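TouB protein (Pseudomonas stutzeri, PDB 2INC) forms the small ubiquitin-like component of a toluene o-xylene monooxygenase and probably contributes to hydrocarbon hydroxylation as part of that multi-protein assembly. Local coordinates at residues P3-F8 with R72-L77; N7-F12 with D78-D83. One frame throughout, in Å; residues are numbered along the deposited sequence.

Contact 1: residues P3-F8 with R72-L77; sequences PIMSNF and RPTETL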
ATOM      1  N   PRO C   3      26.628   5.037  52.740  1.00 45.63           N
ATOM      2  CA  PRO C   3      26.053   4.136  51.735  1.00 44.06           C
ATOM      3  C   PRO C   3      26.909   2.920  51.531  1.00 42.21           C
ATOM      4  O   PRO C   3      28.144   3.008  51.391  1.00 42.52           O
ATOM      5  CB  PRO C   3      26.039   4.997  50.468  1.00 44.17           C
ATOM      6  CG  PRO C   3      27.269   5.906  50.644  1.00 44.92           C
ATOM      7  CD  PRO C   3      27.341   6.182  52.139  1.00 45.52           C
ATOM      8  N   ILE C   4      26.265   1.772  51.549  1.00 41.86           N
ATOM      9  CA  ILE C   4      26.928   0.589  51.061  1.00 40.25           C
ATOM     10  C   ILE C   4      26.037  -0.097  50.021  1.00 39.28           C
ATOM     11  O   ILE C   4      24.824   0.191  49.913  1.00 38.63           O
ATOM     12  CB  ILE C   4      27.332  -0.414  52.212  1.00 41.26           C
ATOM     13  CG1 ILE C   4      26.116  -0.841  53.028  1.00 40.23           C
ATOM     14  CG2 ILE C   4      28.438   0.195  53.127  1.00 41.58           C
ATOM     15  CD1 ILE C   4      25.528  -2.148  52.644  1.00 39.03           C
ATOM     16  N   MET C   5      26.648  -1.024  49.291  1.00 37.69           N
ATOM     17  CA  MET C   5      25.970  -1.903  48.315  1.00 37.81           C
ATOM     18  C   MET C   5      25.911  -3.338  48.854  1.00 38.51           C
ATOM     19  O   MET C   5      26.939  -3.980  49.127  1.00 38.70           O
ATOM     20  CB  MET C   5      26.697  -1.899  46.926  1.00 36.46           C
ATOM     21  CG  MET C   5      26.864  -0.487  46.277  1.00 35.00           C
ATOM     22  SD  MET C   5      25.315   0.412  46.140  1.00 42.82           S
ATOM     23  CE  MET C   5      25.799   1.809  45.112  1.00 41.10           C
ATOM     24  N   SER C   6      24.701  -3.843  48.966  1.00 39.30           N
ATOM     25  CA  SER C   6      24.438  -5.119  49.603  1.00 38.23           C
ATOM     26  C   SER C   6      24.264  -6.172  48.555  1.00 38.52           C
ATOM     27  O   SER C   6      23.348  -6.061  47.760  1.00 36.92           O
ATOM     28  CB  SER C   6      23.116  -4.976  50.375  1.00 39.19           C
ATOM     29  OG  SER C   6      22.632  -6.249  50.783  1.00 37.15           O
ATOM     30  N   ASN C   7      25.138  -7.180  48.563  1.00 37.52           N
ATOM     31  CA  ASN C   7      25.054  -8.357  47.734  1.00 39.23           C
ATOM     32  C   ASN C   7      24.611  -9.518  48.675  1.00 41.14           C
ATOM     33  O   ASN C   7      25.439 -10.186  49.314  1.00 41.78           O
ATOM     34  CB  ASN C   7      26.453  -8.664  47.148  1.00 37.92           C
ATOM     35  CG  ASN C   7      26.430  -9.757  46.100  1.00 39.34           C
ATOM     36  OD1 ASN C   7      25.391 -10.043  45.496  1.00 41.07           O
ATOM     37  ND2 ASN C   7      27.580 -10.364  45.858  1.00 39.74           N
ATOM     38  N   PHE C   8      23.303  -9.728  48.763  1.00 43.05           N
ATOM     39  CA  PHE C   8      22.734 -10.615  49.762  1.00 44.01           C
ATOM     40  C   PHE C   8      22.733 -12.060  49.266  1.00 45.85           C
ATOM     41  O   PHE C   8      22.395 -12.316  48.087  1.00 44.81           O
ATOM     42  CB  PHE C   8      21.327 -10.150  50.121  1.00 44.24           C
ATOM     43  CG  PHE C   8      20.881 -10.633  51.476  1.00 45.97           C
ATOM     44  CD1 PHE C   8      21.007  -9.805  52.595  1.00 48.57           C
ATOM     45  CD2 PHE C   8      20.364 -11.915  51.643  1.00 47.66           C
ATOM     46  CE1 PHE C   8      20.598 -10.240  53.870  1.00 47.54           C
ATOM     47  CE2 PHE C   8      19.973 -12.360  52.921  1.00 48.10           C
ATOM     48  CZ  PHE C   8      20.108 -11.521  54.021  1.00 46.32           C
ATOM     49  N   ARG C  72      35.176   2.023  51.761  1.00 48.30           N
ATOM     50  CA  ARG C  72      34.953   3.160  50.850  1.00 47.08           C
ATOM     51  C   ARG C  72      33.464   3.385  50.711  1.00 46.32           C
ATOM     52  O   ARG C  72      32.703   2.421  50.647  1.00 46.00           O
ATOM     53  CB  ARG C  72      35.564   2.866  49.484  1.00 46.50           C
ATOM     54  CG  ARG C  72      37.076   2.685  49.571  1.00 47.38           C
ATOM     55  CD  ARG C  72      37.665   2.021  48.347  1.00 46.07           C
ATOM     56  NE  ARG C  72      37.103   0.710  48.109  1.00 45.14           N
ATOM     57  CZ  ARG C  72      37.629  -0.183  47.266  1.00 48.04           C
ATOM     58  NH1 ARG C  72      38.747   0.091  46.588  1.00 47.02           N
ATOM     59  NH2 ARG C  72      37.029  -1.353  47.098  1.00 47.25           N
ATOM     60  N   PRO C  73      33.032   4.653  50.635  1.00 46.11           N
ATOM     61  CA  PRO C  73      31.610   4.885  50.389  1.00 45.83           C
ATOM     62  C   PRO C  73      31.147   4.023  49.208  1.00 46.39           C
ATOM     63  O   PRO C  73      31.831   3.949  48.146  1.00 45.70           O
ATOM     64  CB  PRO C  73      31.547   6.383  50.049  1.00 46.60           C
ATOM     65  CG  PRO C  73      32.743   6.975  50.766  1.00 46.86           C
ATOM     66  CD  PRO C  73      33.806   5.898  50.733  1.00 45.79           C
ATOM     67  N   THR C  74      30.047   3.310  49.414  1.00 45.94           N
ATOM     68  CA  THR C  74      29.424   2.628  48.319  1.00 45.63           C
ATOM     69  C   THR C  74      30.118   1.255  48.112  1.00 45.23           C
ATOM     70  O   THR C  74      29.766   0.513  47.204  1.00 46.04           O
ATOM     71  CB  THR C  74      29.501   3.655  47.113  1.00 46.70           C
ATOM     72  OG1 THR C  74      28.224   4.301  46.916  1.00 49.75           O
ATOM     73  CG2 THR C  74      30.085   3.114  45.914  1.00 40.78           C
ATOM     74  N   GLU C  75      31.067   0.915  48.986  1.00 44.65           N
ATOM     75  CA  GLU C  75      31.703  -0.416  49.018  1.00 43.54           C
ATOM     76  C   GLU C  75      30.654  -1.513  48.929  1.00 43.21           C
ATOM     77  O   GLU C  75      29.559  -1.414  49.540  1.00 42.14           O
ATOM     78  CB  GLU C  75      32.438  -0.579  50.359  1.00 44.64           C
ATOM     79  CG  GLU C  75      33.287  -1.801  50.440  1.00 44.86           C
ATOM     80  CD  GLU C  75      34.697  -1.526  49.962  1.00 47.13           C
ATOM     81  OE1 GLU C  75      35.259  -0.449  50.321  1.00 47.54           O
ATOM     82  OE2 GLU C  75      35.239  -2.395  49.248  1.00 50.02           O
ATOM     83  N   THR C  76      30.963  -2.571  48.167  1.00 42.00           N
ATOM     84  CA  THR C  76      30.058  -3.713  48.112  1.00 40.95           C
ATOM     85  C   THR C  76      30.417  -4.718  49.196  1.00 41.12           C
ATOM     86  O   THR C  76      31.580  -5.141  49.327  1.00 40.07           O
ATOM     87  CB  THR C  76      30.053  -4.383  46.692  1.00 41.44           C
ATOM     88  OG1 THR C  76      29.649  -3.372  45.743  1.00 38.97           O
ATOM     89  CG2 THR C  76      29.080  -5.559  46.599  1.00 39.81           C
ATOM     90  N   LEU C  77      29.373  -5.157  49.879  1.00 41.73           N
ATOM     91  CA  LEU C  77      29.472  -6.131  50.980  1.00 41.42           C
ATOM     92  C   LEU C  77      28.594  -7.339  50.708  1.00 41.83           C
ATOM     93  O   LEU C  77      27.396  -7.187  50.415  1.00 42.54           O
ATOM     94  CB  LEU C  77      29.008  -5.456  52.280  1.00 41.30           C
ATOM     95  CG  LEU C  77      29.760  -4.219  52.730  1.00 41.36           C
ATOM     96  CD1 LEU C  77      29.094  -3.619  53.975  1.00 46.48           C
ATOM     97  CD2 LEU C  77      31.246  -4.505  52.941  1.00 37.65           C
TER
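M5 lies against T74 and T76 where strand 2-8 begins to run parallel to the chain entering strand 76-82. A bend at chi2 (-54°) swings SD round, and the side chain runs beside that of T74, pointing the same way. CG of M5 meets T74 O at 3.2 Å, while the terminal CE stays close to T74 OG1. T76 crosses the methionine, and its OG1 packs 3.5 Å from M5 CB, while its hydrogen bond goes to an acidic side chain on the chain of another protein. T74 is the third residue of a type II turn from R72 to E75, and its N donates to P3 O at 2.8 Å, from above the carbonyl plane. Beyond the turn the ladder becomes straighter: M5 N reaches E75 O at 2.9 Å and L77 N reaches M5 O at 2.8 Å, the latter with an N-H...O angle of 172°. On the face that carries S6 and L77, L77 turns its CD1 to I4, crossing it at about a right angle, 4.0 Å from I4 CG2. An alanine at I4 would probably open a gap here, since L77 CD1 would keep only CB of the four isoleucine side-chain carbons it now meets. I4 and S6 also touch C32 of helix 25-33, and L77 rests on V51 of strand 48-53, whereas M5 meets I14 of strand 14-19.

Contact 2: residues N7-F12 with D78-D83; sequences NFERDF and DIIFMD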
ATOM      1  N   ASN C   7      25.138  -7.180  48.563  1.00 37.52           N
ATOM      2  CA  ASN C   7      25.054  -8.357  47.734  1.00 39.23           C
ATOM      3  C   ASN C   7      24.611  -9.518  48.675  1.00 41.14           C
ATOM      4  O   ASN C   7      25.439 -10.186  49.314  1.00 41.78           O
ATOM      5  CB  ASN C   7      26.453  -8.664  47.148  1.00 37.92           C
ATOM      6  CG  ASN C   7      26.430  -9.757  46.100  1.00 39.34           C
ATOM      7  OD1 ASN C   7      25.391 -10.043  45.496  1.00 41.07           O
ATOM      8  ND2 ASN C   7      27.580 -10.364  45.858  1.00 39.74           N
ATOM      9  N   PHE C   8      23.303  -9.728  48.763  1.00 43.05           N
ATOM     10  CA  PHE C   8      22.734 -10.615  49.762  1.00 44.01           C
ATOM     11  C   PHE C   8      22.733 -12.060  49.266  1.00 45.85           C
ATOM     12  O   PHE C   8      22.395 -12.316  48.087  1.00 44.81           O
ATOM     13  CB  PHE C   8      21.327 -10.150  50.121  1.00 44.24           C
ATOM     14  CG  PHE C   8      20.881 -10.633  51.476  1.00 45.97           C
ATOM     15  CD1 PHE C   8      21.007  -9.805  52.595  1.00 48.57           C
ATOM     16  CD2 PHE C   8      20.364 -11.915  51.643  1.00 47.66           C
ATOM     17  CE1 PHE C   8      20.598 -10.240  53.870  1.00 47.54           C
ATOM     18  CE2 PHE C   8      19.973 -12.360  52.921  1.00 48.10           C
ATOM     19  CZ  PHE C   8      20.108 -11.521  54.021  1.00 46.32           C
ATOM     20  N   GLU C   9      23.129 -13.013  50.131  1.00 44.75           N
ATOM     21  CA  GLU C   9      23.301 -14.385  49.655  1.00 46.00           C
ATOM     22  C   GLU C   9      21.982 -14.900  49.133  1.00 44.90           C
ATOM     23  O   GLU C   9      20.921 -14.647  49.739  1.00 44.14           O
ATOM     24  CB  GLU C   9      23.830 -15.317  50.744  1.00 46.54           C
ATOM     25  CG  GLU C   9      23.970 -16.754  50.287  1.00 49.82           C
ATOM     26  CD  GLU C   9      24.713 -17.627  51.314  1.00 49.83           C
ATOM     27  OE1 GLU C   9      25.042 -17.139  52.423  1.00 53.35           O
ATOM     28  OE2 GLU C   9      24.955 -18.807  51.001  1.00 54.90           O
ATOM     29  N   ARG C  10      22.061 -15.551  47.970  1.00 44.11           N
ATOM     30  CA  ARG C  10      20.888 -16.136  47.279  1.00 43.88           C
ATOM     31  C   ARG C  10      19.922 -15.152  46.605  1.00 43.42           C
ATOM     32  O   ARG C  10      18.986 -15.592  45.922  1.00 43.00           O
ATOM     33  CB  ARG C  10      20.107 -17.045  48.236  1.00 44.32           C
ATOM     34  CG  ARG C  10      20.962 -18.161  48.804  1.00 47.39           C
ATOM     35  CD  ARG C  10      20.149 -18.929  49.803  1.00 54.69           C
ATOM     36  NE  ARG C  10      19.160 -19.699  49.070  1.00 58.27           N
ATOM     37  CZ  ARG C  10      19.389 -20.908  48.567  1.00 61.55           C
ATOM     38  NH1 ARG C  10      20.574 -21.508  48.773  1.00 62.52           N
ATOM     39  NH2 ARG C  10      18.429 -21.512  47.873  1.00 60.75           N
ATOM     40  N   ASP C  11      20.088 -13.849  46.847  1.00 42.54           N
ATOM     41  CA  ASP C  11      19.411 -12.824  46.036  1.00 41.75           C
ATOM     42  C   ASP C  11      20.043 -12.766  44.609  1.00 41.20           C
ATOM     43  O   ASP C  11      21.085 -13.402  44.342  1.00 41.40           O
ATOM     44  CB  ASP C  11      19.478 -11.458  46.714  1.00 40.30           C
ATOM     45  CG  ASP C  11      18.254 -10.578  46.396  1.00 45.33           C
ATOM     46  OD1 ASP C  11      17.558 -10.803  45.373  1.00 43.43           O
ATOM     47  OD2 ASP C  11      17.979  -9.634  47.168  1.00 47.77           O
ATOM     48  N   PHE C  12      19.448 -11.968  43.718  1.00 40.85           N
ATOM     49  CA  PHE C  12      19.905 -11.897  42.308  1.00 39.89           C
ATOM     50  C   PHE C  12      20.499 -10.551  41.974  1.00 40.18           C
ATOM     51  O   PHE C  12      21.020 -10.390  40.874  1.00 39.75           O
ATOM     52  CB  PHE C  12      18.743 -12.140  41.341  1.00 39.73           C
ATOM     53  CG  PHE C  12      17.919 -10.906  41.076  1.00 40.62           C
ATOM     54  CD1 PHE C  12      18.008 -10.229  39.835  1.00 39.66           C
ATOM     55  CD2 PHE C  12      17.088 -10.381  42.059  1.00 41.37           C
ATOM     56  CE1 PHE C  12      17.257  -9.080  39.572  1.00 40.63           C
ATOM     57  CE2 PHE C  12      16.302  -9.232  41.785  1.00 41.19           C
ATOM     58  CZ  PHE C  12      16.411  -8.578  40.531  1.00 37.80           C
ATOM     59  N   ASP C  78      29.170  -8.540  50.801  1.00 42.57           N
ATOM     60  CA  ASP C  78      28.384  -9.781  50.769  1.00 43.29           C
ATOM     61  C   ASP C  78      27.712 -10.001  52.129  1.00 44.20           C
ATOM     62  O   ASP C  78      28.332  -9.744  53.165  1.00 44.29           O
ATOM     63  CB  ASP C  78      29.291 -10.965  50.466  1.00 43.95           C
ATOM     64  CG  ASP C  78      29.961 -10.846  49.136  1.00 48.22           C
ATOM     65  OD1 ASP C  78      29.331 -10.218  48.222  1.00 47.55           O
ATOM     66  OD2 ASP C  78      31.102 -11.370  49.012  1.00 49.31           O
ATOM     67  N   ILE C  79      26.447 -10.392  52.129  1.00 44.09           N
ATOM     68  CA  ILE C  79      25.762 -10.697  53.378  1.00 45.32           C
ATOM     69  C   ILE C  79      25.432 -12.159  53.235  1.00 46.18           C
ATOM     70  O   ILE C  79      24.613 -12.568  52.371  1.00 44.94           O
ATOM     71  CB  ILE C  79      24.508  -9.829  53.650  1.00 45.44           C
ATOM     72  CG1 ILE C  79      24.827  -8.345  53.540  1.00 44.84           C
ATOM     73  CG2 ILE C  79      24.012 -10.026  55.096  1.00 46.14           C
ATOM     74  CD1 ILE C  79      24.855  -7.888  52.128  1.00 50.15           C
ATOM     75  N   ILE C  80      26.134 -12.958  54.035  1.00 47.03           N
ATOM     76  CA  ILE C  80      26.102 -14.414  53.905  1.00 48.82           C
ATOM     77  C   ILE C  80      25.523 -15.133  55.155  1.00 49.99           C
ATOM     78  O   ILE C  80      25.634 -14.631  56.279  1.00 50.37           O
ATOM     79  CB  ILE C  80      27.511 -14.961  53.531  1.00 48.44           C
ATOM     80  CG1 ILE C  80      28.508 -14.595  54.618  1.00 49.25           C
ATOM     81  CG2 ILE C  80      27.978 -14.335  52.193  1.00 47.74           C
ATOM     82  CD1 ILE C  80      29.948 -15.088  54.384  1.00 48.80           C
ATOM     83  N   PHE C  81      24.874 -16.277  54.923  1.00 51.42           N
ATOM     84  CA  PHE C  81      24.374 -17.169  55.986  1.00 52.14           C
ATOM     85  C   PHE C  81      25.508 -18.021  56.535  1.00 53.64           C
ATOM     86  O   PHE C  81      26.136 -18.814  55.799  1.00 51.58           O
ATOM     87  CB  PHE C  81      23.274 -18.090  55.458  1.00 51.91           C
ATOM     88  CG  PHE C  81      22.078 -17.362  54.966  1.00 51.63           C
ATOM     89  CD1 PHE C  81      21.093 -16.960  55.841  1.00 51.00           C
ATOM     90  CD2 PHE C  81      21.959 -17.038  53.623  1.00 52.90           C
ATOM     91  CE1 PHE C  81      19.987 -16.260  55.403  1.00 53.22           C
ATOM     92  CE2 PHE C  81      20.859 -16.355  53.170  1.00 54.27           C
ATOM     93  CZ  PHE C  81      19.866 -15.951  54.060  1.00 52.02           C
ATOM     94  N   MET C  82      25.765 -17.848  57.832  1.00 55.96           N
ATOM     95  CA  MET C  82      26.709 -18.709  58.553  1.00 58.73           C
ATOM     96  C   MET C  82      26.159 -19.225  59.913  1.00 59.34           C
ATOM     97  O   MET C  82      25.078 -18.818  60.375  1.00 59.34           O
ATOM     98  CB  MET C  82      28.032 -17.969  58.733  1.00 58.22           C
ATOM     99  CG  MET C  82      28.870 -17.965  57.499  1.00 59.39           C
ATOM    100  SD  MET C  82      30.245 -16.847  57.742  1.00 61.51           S
ATOM    101  CE  MET C  82      31.558 -17.998  58.219  1.00 62.91           C
ATOM    102  N   ASP C  83      26.908 -20.111  60.557  1.00 61.01           N
ATOM    103  CA  ASP C  83      26.545 -20.547  61.926  1.00 61.99           C
ATOM    104  C   ASP C  83      27.604 -20.210  62.971  1.00 61.86           C
ATOM    105  O   ASP C  83      28.465 -19.356  62.754  1.00 62.16           O
ATOM    106  CB  ASP C  83      26.263 -22.039  61.917  1.00 62.35           C
ATOM    107  CG  ASP C  83      27.143 -22.766  60.945  1.00 64.78           C
ATOM    108  OD1 ASP C  83      26.618 -23.594  60.158  1.00 66.62           O
ATOM    109  OD2 ASP C  83      28.358 -22.460  60.938  1.00 67.89           O
TER
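E9 and F81 meet where the parallel pairing of the first and last strands, the centre of the ubiquitin-like beta-grasp fold, comes to its end. With CG anti to the backbone N (chi1 178°) and the chain extended beyond it, E9 brings OE1 to F81 N at 2.6 Å. The amide meets the carboxylate oxygen nearly along the CD-OE1 bond, and a carboxylate thus takes over the role of a main-chain acceptor after strand 2-8 has stopped. The same OE1 lies at the edge of the F81 ring, 3.3 Å from CD2. One step back along the ladder, E9 N donates to I79 O at 2.7 Å, and I79 N in turn donates to N7 O.

F8 crosses I79 at about a right angle, its CE1 3.6 Å from I79 CG2, while I79 O stands over one ring face, offset toward the rim. The CE2 side of the ring approaches F81 CZ at 3.8 Å, with the two ring planes 80° apart. C32 and A33 of helix 25-33 and L49 of strand 48-53 also pack on F8, and L49 touches F81 as well.

Farther out, a type II turn from F8 to D11 carries the chain away from strand 76-82. D11 is salt-bridged to R40 and hydrogen-bonded to S36 through OD2, and its N closes the turn on F8 O at 3.0 Å.

In the fold
From the N terminus the chain lays down strand 2-8, turns back into strand 14-19, forms helix 25-33 and strands 48-53 and 59-60, and only then returns as strand 76-82 between strands 2-8 and 48-53. Contact 1 closes this long loop at the entry of the last strand; contact 2 closes it again toward the C terminus. As the pairing is parallel, both partners advance together and the two loops cross rather than nest, sharing N7 and F8. Together they join the two chain ends in the middle of the mixed sheet, with helix 25-33 packed against the face that carries S6, F8, L77 and I79.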